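Monoacylglycerol lipase (Palaeococcus ferrophilus, PDB 6QE2) hydrolyses monoacylglycerols to free fatty acid and glycerol, as a lipase of the alpha/beta-hydrolase fold. Local coordinates at residues R13-L18 and L77-F82; R95-R100 and E189-P194; G106-S111 and E251-H256; P194-V199 and D222-E227. All blocks are in the same frame, centred on the assembly; numbering follows the deposited sequence.

Contact 1: R13-L18 and L77-F82; sequences RGWVVL and LGEKPF
Trp15 O and Phe82 N join two neighbouring parallel strands, 15-19 and 82-86, in the central sheet of the alpha/beta-hydrolase fold. Segment 77-82 is the turn that leaves helix 63-77 and enters the second strand. Phe82 N donates to Trp15 O at 2.8 Å, and Val17 N donates to Phe82 O in a straighter bond, 169° at the hydrogen. Phe82 thus bonds on both sides of Val16, as in a parallel bridge. The CA of Val16 also meets Phe82 O in a CA-H...O contact. Beside this ladder the Trp15 indole packs against Leu77, the last residue of helix 63-77. Leu77 CD2 sits over one face in a CH-pi contact, 3.7 Å from the centroid of the five-membered ring. Leu77 CD1 touches Trp15 CG and CB. Glu79 reaches the indole edge: its OE2 lies 3.6 Å from Trp15 CD1, with the carboxylate turned 80° from the ring plane. Pro81 CB packs against Val17 CG2 at 3.9 Å, the two side chains lying side by side. Beyond the pair, Leu253 of helix 242-256 touches both Val16 and Phe82. One water completes the join. It accepts from Trp15 N and donates to Glu79 OE2 at 2.6 Å and to Lys80 O at 2.7 Å. The backbone N-H that precedes the ladder is therefore satisfied through water, and the Glu79 carboxylate is tied through it to Trp15 N.

Contact 2: R95-R100 and E189-P194; sequences RYAETR and ERIKAP
The Arg190 guanidinium lies flat against the end of helix 88-99, with Glu98 O 3.1 Å above its plane and over its centre. Thr99 CA is over that same face. At the edge, in plane, a water accepts from Arg190 NH2 at 3.0 Å and donates to Thr99 O. Glu98 O is 3.2 Å from Arg190 NE, but the angle is poor and this is no hydrogen bond. The carbonyl instead faces the flat cation, which probably gives some electrostatic attraction. Chi3 of 66° bends the Arg190 chain and places NE beside Glu98 O. Its NH1 forms a salt bridge with Glu187, which also holds Arg95 NH1. The Arg95 guanidinium carries Glu98 OE1 at its edge, in plane, in a salt bridge of 2.9 Å. Glu187 thus bridges both arginines and probably offsets their like charges, while Glu98 pairs with Arg95.

Ile191 packs against the side of the helix. Its CG1 comes within 3.4 Å of Glu98 CG, on the aliphatic part of that chain. Its CD1 meets Ala97 CB at 3.8 Å. A second water donates to Ala97 O and accepts from Lys192 N at 2.9 Å. The C-terminal turn of a helix, with carbonyls not all used by the helix itself, is here met by the loop between helix 171-186 and strand 195-200 of the alpha/beta-hydrolase fold.

Contact 3: G106-S111 and E251-H256; sequences GVVASS and EWLVSH
Trp252 and Leu253 bring helix 242-256 onto the central sheet of the alpha/beta-hydrolase fold, at strand 106-110. The two short axes run antiparallel, at 175°, and approach to 10.2 Å. Trp252 carries most of the contact. Its CG is anti to the backbone N (chi1 -171°), and the indole and Val108 reach toward each other tip to tip. Val108 CG2 touches Trp252 CZ3 and CE3, the first at 3.6 Å. Trp252 CH2 extends to the strand backbone, 4.3 Å from Gly106 CA at the ring edge and 4.0 Å from Val107 O. Gly106 has no side chain and presents its CA to the indole edge. Leu253 follows, with CD2 4.1 Å from Val108 CG2. This CD2 also lies at the edge of the Trp252 indole, in its plane. His256 covers the indole: its ND1 lies over the centre of one face, 3.5 Å above the plane. In return, Trp252 CZ2 lies over the centre of the imidazole face. His256 ND1 also donates to Trp252 O at 2.8 Å, with 159° at the hydrogen and the carbonyl oxygen in the imidazole plane.

Contact 4: P194-V199 and D222-E227; sequences PVLLLV and DKTIME
Val195, Leu197 and Val199 donate their backbone N-H groups to Asp222 O, Thr224 O and Met226 O, and Thr224 N and Met226 N donate back to Val195 O and Leu197 O. These five bonds make a regular parallel ladder. The shortest is Met226 N to Leu197 O at 2.8 Å. The most bent is Thr224 N to Val195 O, 135° at the hydrogen. CA-H...O contacts accompany the bonds, such as Ile225 CA to Leu197 O at 3.3 Å.

On the face of Leu196, Leu198, Thr224 and Met226, Leu196 CD1 is the meeting point. It lies 3.7 Å from Thr224 CG2 and 3.9 Å from Met226 CG. Chi1 of 171° sets its CG anti to the backbone N and chi2 of 62° places CD1; Leu196 and Thr224 cross obliquely. On the other face, Val199 CG2 and Glu227 CG lie side by side at 3.9 Å. At the start of the strands Pro194 CB touches Asp222 OD2 at 3.6 Å. A water donates to Val195 O at 2.7 Å and to Asp222 OD1, and is also bonded to Thr224 OG1. Val195 O thus takes two bonds, one from Thr224 N and one from water.

Farther out, helix 242-256 covers the Leu196 face, with Trp252 on Leu196 and Ala248 on Met226. Helix 209-217 covers Ile225 and completes a beta-alpha-beta unit, and Glu227 forms a salt bridge with its Arg212. Strand 223-228 ends the sheet on this side. Asp222 OD2 is bonded to His256, so each carboxylate oxygen has its own partner and its rotation is probably fixed.

From the N terminus, contact 1 closes first. It joins strand 15-19 to the start of strand 82-86, closing a loop that holds helix 30-38, strand 42-46 and helix 63-77. The chain then runs through helix 88-99, where contact 2 opens, to strand 106-110, where contact 3 opens. Contact 2 closes at segment 189-194, so contacts 2 and 3 cross. Contact 4 starts at Pro194, the residue it shares with contact 2, and spans one beta-alpha-beta unit. It is nested inside the long loop that contact 3 closes at the C-terminal helix. Contacts 1, 3 and 4 all reach the central sheet. Phe82 touches His256, and so connects contacts 1 and 3.

Contact 1: R13-L18 and L77-F82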
loop_
_atom_site.group_PDB
_atom_site.type_symbol
_atom_site.label_atom_id
_atom_site.label_comp_id
_atom_site.label_asym_id
_atom_site.label_seq_id
_atom_site.Cartn_x
_atom_site.Cartn_y
_atom_site.Cartn_z
ATOM N N ARG A 13 -17.196 -14.367 -0.594
ATOM C CA ARG A 13 -15.886 -14.971 -0.854
ATOM C C ARG A 13 -14.844 -14.618 0.196
ATOM O O ARG A 13 -13.681 -14.999 0.058
ATOM C CB ARG A 13 -15.365 -14.510 -2.196
ATOM C CG ARG A 13 -16.154 -14.942 -3.359
ATOM C CD ARG A 13 -15.307 -14.710 -4.578
ATOM N NE ARG A 13 -15.915 -15.351 -5.709
ATOM C CZ ARG A 13 -15.639 -16.578 -6.117
ATOM N NH1 ARG A 13 -14.695 -17.285 -5.532
ATOM N NH2 ARG A 13 -16.306 -17.080 -7.152
ATOM N N GLY A 14 -15.247 -13.955 1.245
ATOM C CA GLY A 14 -14.312 -13.517 2.255
ATOM C C GLY A 14 -14.140 -12.012 2.210
ATOM O O GLY A 14 -14.855 -11.289 1.508
ATOM N N TRP A 15 -13.138 -11.546 2.951
ATOM C CA TRP A 15 -12.867 -10.131 3.125
ATOM C C TRP A 15 -11.552 -9.740 2.465
ATOM O O TRP A 15 -10.599 -10.522 2.423
ATOM C CB TRP A 15 -12.792 -9.761 4.605
ATOM C CG TRP A 15 -14.128 -9.694 5.261
ATOM C CD1 TRP A 15 -14.727 -10.665 6.000
ATOM C CD2 TRP A 15 -15.038 -8.593 5.221
ATOM N NE1 TRP A 15 -15.958 -10.234 6.438
ATOM C CE2 TRP A 15 -16.173 -8.963 5.971
ATOM C CE3 TRP A 15 -15.001 -7.325 4.632
ATOM C CZ2 TRP A 15 -17.260 -8.116 6.142
ATOM C CZ3 TRP A 15 -16.082 -6.484 4.803
ATOM C CH2 TRP A 15 -17.202 -6.886 5.548
ATOM N N VAL A 16 -11.491 -8.494 2.027
ATOM C CA VAL A 16 -10.268 -7.921 1.509
ATOM C C VAL A 16 -10.083 -6.635 2.301
ATOM O O VAL A 16 -10.971 -5.807 2.339
ATOM C CB VAL A 16 -10.317 -7.577 0.019
ATOM C CG1 VAL A 16 -9.031 -6.890 -0.386
ATOM C CG2 VAL A 16 -10.499 -8.822 -0.813
ATOM N N VAL A 17 -8.948 -6.505 2.968
ATOM C CA VAL A 17 -8.643 -5.308 3.731
ATOM C C VAL A 17 -7.818 -4.405 2.837
ATOM O O VAL A 17 -6.801 -4.815 2.319
ATOM C CB VAL A 17 -7.860 -5.611 5.012
ATOM C CG1 VAL A 17 -7.509 -4.321 5.720
ATOM C CG2 VAL A 17 -8.665 -6.507 5.930
ATOM N N LEU A 18 -8.280 -3.178 2.668
ATOM C CA LEU A 18 -7.619 -2.210 1.816
ATOM C C LEU A 18 -6.734 -1.269 2.613
ATOM O O LEU A 18 -7.187 -0.636 3.543
ATOM C CB LEU A 18 -8.661 -1.405 1.051
ATOM C CG LEU A 18 -8.122 -0.192 0.305
ATOM C CD1 LEU A 18 -7.603 -0.625 -1.049
ATOM C CD2 LEU A 18 -9.188 0.866 0.148
ATOM N N LEU A 77 -13.268 -8.961 12.389
ATOM C CA LEU A 77 -13.884 -9.804 11.373
ATOM C C LEU A 77 -14.031 -11.245 11.833
ATOM O O LEU A 77 -14.953 -11.941 11.390
ATOM C CB LEU A 77 -13.064 -9.759 10.082
ATOM C CG LEU A 77 -13.034 -8.412 9.359
ATOM C CD1 LEU A 77 -12.134 -8.463 8.125
ATOM C CD2 LEU A 77 -14.438 -7.954 9.007
ATOM N N GLY A 78 -13.118 -11.714 12.672
ATOM C CA GLY A 78 -13.196 -13.074 13.171
ATOM C C GLY A 78 -12.771 -14.119 12.160
ATOM O O GLY A 78 -12.988 -15.309 12.359
ATOM N N GLU A 79 -12.107 -13.694 11.059
ATOM C CA GLU A 79 -11.669 -14.640 10.043
ATOM C C GLU A 79 -10.465 -14.045 9.334
ATOM O O GLU A 79 -10.177 -12.858 9.499
ATOM C CB GLU A 79 -12.801 -14.961 9.066
ATOM C CG GLU A 79 -13.281 -13.783 8.292
ATOM C CD GLU A 79 -14.440 -14.158 7.375
ATOM O OE1 GLU A 79 -15.552 -14.363 7.890
ATOM O OE2 GLU A 79 -14.231 -14.253 6.121
ATOM N N LYS A 80 -9.753 -14.909 8.584
ATOM C CA LYS A 80 -8.528 -14.511 7.864
ATOM C C LYS A 80 -8.918 -13.753 6.604
ATOM O O LYS A 80 -9.666 -14.301 5.778
ATOM C CB LYS A 80 -7.687 -15.741 7.501
ATOM C CG LYS A 80 -7.103 -16.437 8.717
ATOM C CD LYS A 80 -6.324 -17.698 8.407
ATOM C CE LYS A 80 -5.804 -18.300 9.719
ATOM N NZ LYS A 80 -4.732 -19.297 9.519
ATOM N N PRO A 81 -8.458 -12.498 6.409
ATOM C CA PRO A 81 -8.762 -11.785 5.162
ATOM C C PRO A 81 -7.657 -11.855 4.151
ATOM O O PRO A 81 -6.550 -12.319 4.455
ATOM C CB PRO A 81 -8.955 -10.345 5.631
ATOM C CG PRO A 81 -7.855 -10.245 6.716
ATOM C CD PRO A 81 -7.731 -11.620 7.364
ATOM N N PHE A 82 -7.968 -11.441 2.932
ATOM C CA PHE A 82 -6.920 -11.023 2.014
ATOM C C PHE A 82 -6.534 -9.582 2.319
ATOM O O PHE A 82 -7.348 -8.796 2.801
ATOM C CB PHE A 82 -7.391 -11.132 0.563
ATOM C CG PHE A 82 -7.578 -12.544 0.087
ATOM C CD1 PHE A 82 -8.819 -13.153 0.154
ATOM C CD2 PHE A 82 -6.512 -13.257 -0.434
ATOM C CE1 PHE A 82 -8.990 -14.454 -0.295
ATOM C CE2 PHE A 82 -6.679 -14.551 -0.881
ATOM C CZ PHE A 82 -7.921 -15.150 -0.807
HETATM O O HOH W 1 -12.040 -13.509 4.855
#

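Contact 2: R95-R100 and E189-P194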
loop_
_atom_site.group_PDB
_atom_site.type_symbol
_atom_site.label_atom_id
_atom_site.label_comp_id
_atom_site.label_asym_id
_atom_site.label_seq_id
_atom_site.Cartn_x
_atom_site.Cartn_y
_atom_site.Cartn_z
ATOM N N ARG A 95 4.831 -6.365 5.047
ATOM C CA ARG A 95 5.338 -6.504 6.408
ATOM C C ARG A 95 4.345 -7.235 7.300
ATOM O O ARG A 95 4.750 -7.994 8.187
ATOM C CB ARG A 95 5.675 -5.135 6.993
ATOM C CG ARG A 95 6.877 -4.466 6.330
ATOM C CD ARG A 95 8.207 -5.144 6.704
ATOM N NE ARG A 95 8.453 -5.083 8.146
ATOM C CZ ARG A 95 8.811 -6.124 8.893
ATOM N NH1 ARG A 95 8.993 -7.316 8.337
ATOM N NH2 ARG A 95 9.004 -5.969 10.200
ATOM N N TYR A 96 3.046 -7.036 7.068
ATOM C CA TYR A 96 2.054 -7.783 7.830
ATOM C C TYR A 96 2.126 -9.270 7.504
ATOM O O TYR A 96 2.074 -10.112 8.410
ATOM C CB TYR A 96 0.654 -7.240 7.558
ATOM C CG TYR A 96 -0.320 -7.674 8.630
ATOM C CD1 TYR A 96 -0.504 -6.908 9.774
ATOM C CD2 TYR A 96 -1.016 -8.872 8.524
ATOM C CE1 TYR A 96 -1.369 -7.305 10.776
ATOM C CE2 TYR A 96 -1.896 -9.274 9.524
ATOM C CZ TYR A 96 -2.061 -8.489 10.646
ATOM O OH TYR A 96 -2.923 -8.880 11.648
ATOM N N ALA A 97 2.260 -9.610 6.218
ATOM C CA ALA A 97 2.391 -11.007 5.823
ATOM C C ALA A 97 3.647 -11.646 6.392
ATOM O O ALA A 97 3.691 -12.869 6.562
ATOM C CB ALA A 97 2.380 -11.124 4.296
ATOM N N GLU A 98 4.658 -10.836 6.716
ATOM C CA GLU A 98 5.892 -11.345 7.296
ATOM C C GLU A 98 5.793 -11.501 8.809
ATOM O O GLU A 98 6.323 -12.466 9.369
ATOM C CB GLU A 98 7.044 -10.412 6.934
ATOM C CG GLU A 98 7.458 -10.574 5.494
ATOM C CD GLU A 98 8.411 -9.514 5.008
ATOM O OE1 GLU A 98 8.661 -8.533 5.735
ATOM O OE2 GLU A 98 8.914 -9.669 3.880
ATOM N N THR A 99 5.119 -10.572 9.485
ATOM C CA THR A 99 5.102 -10.549 10.944
ATOM C C THR A 99 3.865 -11.189 11.563
ATOM O O THR A 99 3.902 -11.536 12.748
ATOM C CB THR A 99 5.224 -9.108 11.443
ATOM O OG1 THR A 99 4.155 -8.332 10.901
ATOM C CG2 THR A 99 6.564 -8.502 11.007
ATOM N N ARG A 100 2.775 -11.327 10.808
ATOM C CA ARG A 100 1.600 -12.103 11.210
ATOM C C ARG A 100 1.318 -13.153 10.135
ATOM O O ARG A 100 0.245 -13.150 9.519
ATOM C CB ARG A 100 0.383 -11.202 11.411
ATOM C CG ARG A 100 0.426 -10.284 12.630
ATOM C CD ARG A 100 1.291 -9.028 12.411
ATOM N NE ARG A 100 0.890 -7.931 13.299
ATOM C CZ ARG A 100 1.657 -6.882 13.596
ATOM N NH1 ARG A 100 2.877 -6.771 13.079
ATOM N NH2 ARG A 100 1.202 -5.934 14.414
ATOM N N GLU A 189 11.379 -14.497 3.626
ATOM C CA GLU A 189 11.112 -15.920 3.799
ATOM C C GLU A 189 10.048 -16.214 4.851
ATOM O O GLU A 189 9.593 -17.359 4.940
ATOM C CB GLU A 189 12.406 -16.659 4.145
ATOM C CG GLU A 189 13.463 -16.545 3.064
ATOM C CD GLU A 189 14.528 -17.622 3.153
ATOM O OE1 GLU A 189 14.575 -18.340 4.173
ATOM O OE2 GLU A 189 15.318 -17.753 2.194
ATOM N N ARG A 190 9.649 -15.228 5.654
ATOM C CA ARG A 190 8.619 -15.452 6.662
ATOM C C ARG A 190 7.218 -15.532 6.066
ATOM O O ARG A 190 6.309 -16.045 6.728
ATOM C CB ARG A 190 8.654 -14.340 7.715
ATOM C CG ARG A 190 9.967 -14.246 8.464
ATOM C CD ARG A 190 9.902 -13.227 9.598
ATOM N NE ARG A 190 8.986 -13.619 10.663
ATOM C CZ ARG A 190 8.548 -12.793 11.610
ATOM N NH1 ARG A 190 8.942 -11.527 11.618
ATOM N NH2 ARG A 190 7.717 -13.231 12.548
ATOM N N ILE A 191 7.031 -15.042 4.840
ATOM C CA ILE A 191 5.710 -15.060 4.239
ATOM C C ILE A 191 5.331 -16.498 3.899
ATOM O O ILE A 191 6.102 -17.222 3.250
ATOM C CB ILE A 191 5.655 -14.175 2.990
ATOM C CG1 ILE A 191 5.856 -12.697 3.407
ATOM C CG2 ILE A 191 4.279 -14.394 2.290
ATOM C CD1 ILE A 191 5.638 -11.702 2.330
ATOM N N LYS A 192 4.116 -16.894 4.315
ATOM C CA LYS A 192 3.534 -18.212 4.021
ATOM C C LYS A 192 2.307 -18.157 3.136
ATOM O O LYS A 192 1.983 -19.168 2.489
ATOM C CB LYS A 192 3.157 -18.917 5.332
ATOM C CG LYS A 192 4.354 -19.152 6.262
ATOM C CD LYS A 192 5.390 -20.113 5.569
ATOM C CE LYS A 192 6.333 -20.826 6.560
ATOM N NZ LYS A 192 7.483 -19.990 7.037
ATOM N N ALA A 193 1.620 -17.015 3.070
ATOM C CA ALA A 193 0.407 -16.869 2.273
ATOM C C ALA A 193 0.764 -16.551 0.809
ATOM O O ALA A 193 1.841 -16.024 0.534
ATOM C CB ALA A 193 -0.465 -15.750 2.855
ATOM N N PRO A 194 -0.139 -16.793 -0.130
ATOM C CA PRO A 194 0.132 -16.444 -1.530
ATOM C C PRO A 194 0.317 -14.944 -1.725
ATOM O O PRO A 194 -0.288 -14.127 -1.031
ATOM C CB PRO A 194 -1.113 -16.951 -2.270
ATOM C CG PRO A 194 -1.637 -18.039 -1.403
ATOM C CD PRO A 194 -1.379 -17.580 0.007
HETATM O O HOH W 2 2.215 -14.976 5.411
HETATM O O HOH W 3 6.246 -11.401 14.419
#

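Contact 3: G106-S111 and E251-H256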
loop_
_atom_site.group_PDB
_atom_site.type_symbol
_atom_site.label_atom_id
_atom_site.label_comp_id
_atom_site.label_asym_id
_atom_site.label_seq_id
_atom_site.Cartn_x
_atom_site.Cartn_y
_atom_site.Cartn_z
ATOM N N GLY A 106 -3.825 -14.236 1.909
ATOM C CA GLY A 106 -3.015 -13.826 0.780
ATOM C C GLY A 106 -2.819 -12.331 0.802
ATOM O O GLY A 106 -3.513 -11.590 1.501
ATOM N N VAL A 107 -1.836 -11.874 0.032
ATOM C CA VAL A 107 -1.480 -10.459 0.026
ATOM C C VAL A 107 -1.256 -9.996 -1.407
ATOM O O VAL A 107 -0.553 -10.654 -2.183
ATOM C CB VAL A 107 -0.248 -10.169 0.912
ATOM C CG1 VAL A 107 0.946 -11.052 0.540
ATOM C CG2 VAL A 107 0.117 -8.707 0.834
ATOM N N VAL A 108 -1.894 -8.883 -1.766
ATOM C CA VAL A 108 -1.734 -8.233 -3.062
ATOM C C VAL A 108 -1.101 -6.878 -2.794
ATOM O O VAL A 108 -1.641 -6.083 -2.013
ATOM C CB VAL A 108 -3.072 -8.058 -3.793
ATOM C CG1 VAL A 108 -2.852 -7.387 -5.144
ATOM C CG2 VAL A 108 -3.804 -9.393 -3.936
ATOM N N ALA A 109 0.040 -6.616 -3.421
ATOM C CA ALA A 109 0.759 -5.361 -3.232
ATOM C C ALA A 109 0.884 -4.652 -4.573
ATOM O O ALA A 109 1.495 -5.182 -5.506
ATOM C CB ALA A 109 2.134 -5.603 -2.611
ATOM N N SER A 110 0.275 -3.475 -4.672
ATOM C CA SER A 110 0.398 -2.603 -5.831
ATOM C C SER A 110 1.532 -1.617 -5.582
ATOM O O SER A 110 1.504 -0.881 -4.594
ATOM C CB SER A 110 -0.921 -1.870 -6.074
ATOM O OG SER A 110 -0.726 -0.645 -6.758
ATOM N N SER A 111 2.515 -1.591 -6.489
ATOM C CA SER A 111 3.667 -0.693 -6.397
ATOM C C SER A 111 4.217 -0.571 -4.978
ATOM O O SER A 111 4.344 0.549 -4.469
ATOM C CB SER A 111 3.289 0.701 -6.909
ATOM O OG SER A 111 2.791 0.651 -8.241
ATOM N N GLU A 251 -9.293 -11.224 -10.534
ATOM C CA GLU A 251 -9.121 -12.614 -10.945
ATOM C C GLU A 251 -8.234 -13.380 -9.973
ATOM O O GLU A 251 -8.528 -14.529 -9.632
ATOM C CB GLU A 251 -8.549 -12.687 -12.364
ATOM C CG GLU A 251 -9.551 -12.316 -13.444
ATOM C CD GLU A 251 -9.018 -12.518 -14.852
ATOM O OE1 GLU A 251 -7.861 -12.968 -15.002
ATOM O OE2 GLU A 251 -9.762 -12.226 -15.811
ATOM N N TRP A 252 -7.135 -12.764 -9.517
ATOM C CA TRP A 252 -6.256 -13.442 -8.570
ATOM C C TRP A 252 -6.981 -13.727 -7.260
ATOM O O TRP A 252 -6.871 -14.827 -6.702
ATOM C CB TRP A 252 -5.007 -12.588 -8.324
ATOM C CG TRP A 252 -3.911 -13.252 -7.536
ATOM C CD1 TRP A 252 -2.835 -13.918 -8.040
ATOM C CD2 TRP A 252 -3.759 -13.269 -6.108
ATOM N NE1 TRP A 252 -2.032 -14.370 -7.022
ATOM C CE2 TRP A 252 -2.576 -13.985 -5.824
ATOM C CE3 TRP A 252 -4.515 -12.763 -5.043
ATOM C CZ2 TRP A 252 -2.124 -14.202 -4.524
ATOM C CZ3 TRP A 252 -4.066 -12.976 -3.751
ATOM C CH2 TRP A 252 -2.883 -13.691 -3.500
ATOM N N LEU A 253 -7.742 -12.752 -6.759
ATOM C CA LEU A 253 -8.466 -12.957 -5.511
ATOM C C LEU A 253 -9.545 -14.023 -5.668
ATOM O O LEU A 253 -9.711 -14.878 -4.792
ATOM C CB LEU A 253 -9.064 -11.635 -5.038
ATOM C CG LEU A 253 -7.982 -10.680 -4.513
ATOM C CD1 LEU A 253 -8.539 -9.279 -4.375
ATOM C CD2 LEU A 253 -7.436 -11.182 -3.177
ATOM N N VAL A 254 -10.271 -13.995 -6.787
ATOM C CA VAL A 254 -11.290 -15.009 -7.052
ATOM C C VAL A 254 -10.656 -16.397 -7.098
ATOM O O VAL A 254 -11.153 -17.350 -6.484
ATOM C CB VAL A 254 -12.042 -14.687 -8.356
ATOM C CG1 VAL A 254 -12.849 -15.890 -8.821
ATOM C CG2 VAL A 254 -12.962 -13.490 -8.160
ATOM N N SER A 255 -9.535 -16.530 -7.811
ATOM C CA SER A 255 -8.904 -17.838 -7.933
ATOM C C SER A 255 -8.341 -18.343 -6.610
ATOM O O SER A 255 -8.164 -19.554 -6.454
ATOM C CB SER A 255 -7.802 -17.804 -8.999
ATOM O OG SER A 255 -6.644 -17.131 -8.538
ATOM N N HIS A 256 -8.053 -17.449 -5.640
ATOM C CA HIS A 256 -7.522 -17.872 -4.352
ATOM C C HIS A 256 -8.582 -17.948 -3.274
ATOM O O HIS A 256 -8.269 -18.281 -2.120
ATOM C CB HIS A 256 -6.394 -16.935 -3.899
ATOM C CG HIS A 256 -5.127 -17.160 -4.659
ATOM N ND1 HIS A 256 -4.907 -16.634 -5.913
ATOM C CD2 HIS A 256 -4.059 -17.938 -4.382
ATOM C CE1 HIS A 256 -3.730 -17.041 -6.351
ATOM N NE2 HIS A 256 -3.201 -17.839 -5.440
#

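Contact 4: P194-V199 and D222-E227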
loop_
_atom_site.group_PDB
_atom_site.type_symbol
_atom_site.label_atom_id
_atom_site.label_comp_id
_atom_site.label_asym_id
_atom_site.label_seq_id
_atom_site.Cartn_x
_atom_site.Cartn_y
_atom_site.Cartn_z
ATOM N N PRO A 194 -0.139 -16.793 -0.130
ATOM C CA PRO A 194 0.132 -16.444 -1.530
ATOM C C PRO A 194 0.317 -14.944 -1.725
ATOM O O PRO A 194 -0.288 -14.127 -1.031
ATOM C CB PRO A 194 -1.113 -16.951 -2.270
ATOM C CG PRO A 194 -1.637 -18.039 -1.403
ATOM C CD PRO A 194 -1.379 -17.580 0.007
ATOM N N VAL A 195 1.154 -14.592 -2.702
ATOM C CA VAL A 195 1.579 -13.214 -2.937
ATOM C C VAL A 195 1.336 -12.840 -4.393
ATOM O O VAL A 195 1.642 -13.618 -5.304
ATOM C CB VAL A 195 3.071 -13.015 -2.587
ATOM C CG1 VAL A 195 3.551 -11.621 -3.023
ATOM C CG2 VAL A 195 3.319 -13.250 -1.113
ATOM N N LEU A 196 0.807 -11.636 -4.613
ATOM C CA LEU A 196 0.745 -11.023 -5.937
ATOM C C LEU A 196 1.348 -9.627 -5.848
ATOM O O LEU A 196 0.907 -8.810 -5.033
ATOM C CB LEU A 196 -0.696 -10.951 -6.455
ATOM C CG LEU A 196 -0.935 -10.142 -7.732
ATOM C CD1 LEU A 196 -0.178 -10.739 -8.932
ATOM C CD2 LEU A 196 -2.433 -10.035 -8.027
ATOM N N LEU A 197 2.363 -9.360 -6.668
ATOM C CA LEU A 197 2.972 -8.043 -6.776
ATOM C C LEU A 197 2.655 -7.457 -8.146
ATOM O O LEU A 197 2.779 -8.146 -9.162
ATOM C CB LEU A 197 4.492 -8.142 -6.593
ATOM C CG LEU A 197 4.959 -8.870 -5.331
ATOM C CD1 LEU A 197 6.472 -9.030 -5.359
ATOM C CD2 LEU A 197 4.543 -8.104 -4.082
ATOM N N LEU A 198 2.269 -6.181 -8.177
ATOM C CA LEU A 198 1.937 -5.489 -9.419
ATOM C C LEU A 198 2.758 -4.211 -9.510
ATOM O O LEU A 198 2.724 -3.389 -8.588
ATOM C CB LEU A 198 0.442 -5.151 -9.497
ATOM C CG LEU A 198 -0.561 -6.272 -9.250
ATOM C CD1 LEU A 198 -1.320 -5.963 -7.980
ATOM C CD2 LEU A 198 -1.522 -6.417 -10.413
ATOM N N VAL A 199 3.497 -4.040 -10.612
ATOM C CA VAL A 199 4.368 -2.882 -10.778
ATOM C C VAL A 199 4.233 -2.301 -12.179
ATOM O O VAL A 199 3.938 -3.013 -13.144
ATOM C CB VAL A 199 5.848 -3.231 -10.495
ATOM C CG1 VAL A 199 6.026 -3.659 -9.049
ATOM C CG2 VAL A 199 6.324 -4.325 -11.439
ATOM N N ASP A 222 3.438 -20.103 -4.121
ATOM C CA ASP A 222 2.370 -19.398 -4.832
ATOM C C ASP A 222 2.672 -17.901 -4.783
ATOM O O ASP A 222 2.105 -17.137 -4.000
ATOM C CB ASP A 222 1.009 -19.727 -4.228
ATOM C CG ASP A 222 -0.152 -19.230 -5.078
ATOM O OD1 ASP A 222 0.081 -18.502 -6.067
ATOM O OD2 ASP A 222 -1.307 -19.577 -4.755
ATOM N N LYS A 223 3.621 -17.487 -5.621
ATOM C CA LYS A 223 3.988 -16.086 -5.766
ATOM C C LYS A 223 3.911 -15.686 -7.233
ATOM O O LYS A 223 4.231 -16.481 -8.126
ATOM C CB LYS A 223 5.392 -15.821 -5.213
ATOM C CG LYS A 223 6.469 -16.676 -5.857
ATOM C CD LYS A 223 7.836 -16.396 -5.259
ATOM C CE LYS A 223 8.925 -17.069 -6.072
ATOM N NZ LYS A 223 10.277 -16.850 -5.489
ATOM N N THR A 224 3.482 -14.450 -7.478
ATOM C CA THR A 224 3.276 -13.928 -8.822
ATOM C C THR A 224 3.701 -12.469 -8.861
ATOM O O THR A 224 3.427 -11.715 -7.926
ATOM C CB THR A 224 1.802 -14.062 -9.244
ATOM O OG1 THR A 224 1.413 -15.439 -9.193
ATOM C CG2 THR A 224 1.577 -13.528 -10.651
ATOM N N ILE A 225 4.403 -12.076 -9.925
ATOM C CA ILE A 225 4.705 -10.672 -10.167
ATOM C C ILE A 225 4.227 -10.310 -11.566
ATOM O O ILE A 225 4.489 -11.040 -12.529
ATOM C CB ILE A 225 6.202 -10.360 -9.975
ATOM C CG1 ILE A 225 6.471 -8.880 -10.249
ATOM C CG2 ILE A 225 7.075 -11.261 -10.859
ATOM C CD1 ILE A 225 7.828 -8.409 -9.750
ATOM N N MET A 226 3.477 -9.217 -11.669
ATOM C CA MET A 226 2.938 -8.741 -12.933
ATOM C C MET A 226 3.451 -7.342 -13.220
ATOM O O MET A 226 3.288 -6.439 -12.393
ATOM C CB MET A 226 1.410 -8.736 -12.917
ATOM C CG MET A 226 0.811 -10.095 -12.676
ATOM S SD MET A 226 -0.979 -10.001 -12.788
ATOM C CE MET A 226 -1.168 -9.594 -14.519
ATOM N N GLU A 227 4.044 -7.159 -14.396
ATOM C CA GLU A 227 4.553 -5.865 -14.816
ATOM C C GLU A 227 3.637 -5.257 -15.869
ATOM O O GLU A 227 3.066 -5.960 -16.707
ATOM C CB GLU A 227 5.975 -6.000 -15.373
ATOM C CG GLU A 227 6.908 -6.719 -14.420
ATOM C CD GLU A 227 8.355 -6.351 -14.635
ATOM O OE1 GLU A 227 8.613 -5.431 -15.435
ATOM O OE2 GLU A 227 9.227 -6.993 -14.016
HETATM O O HOH W 4 0.491 -15.790 -6.527
#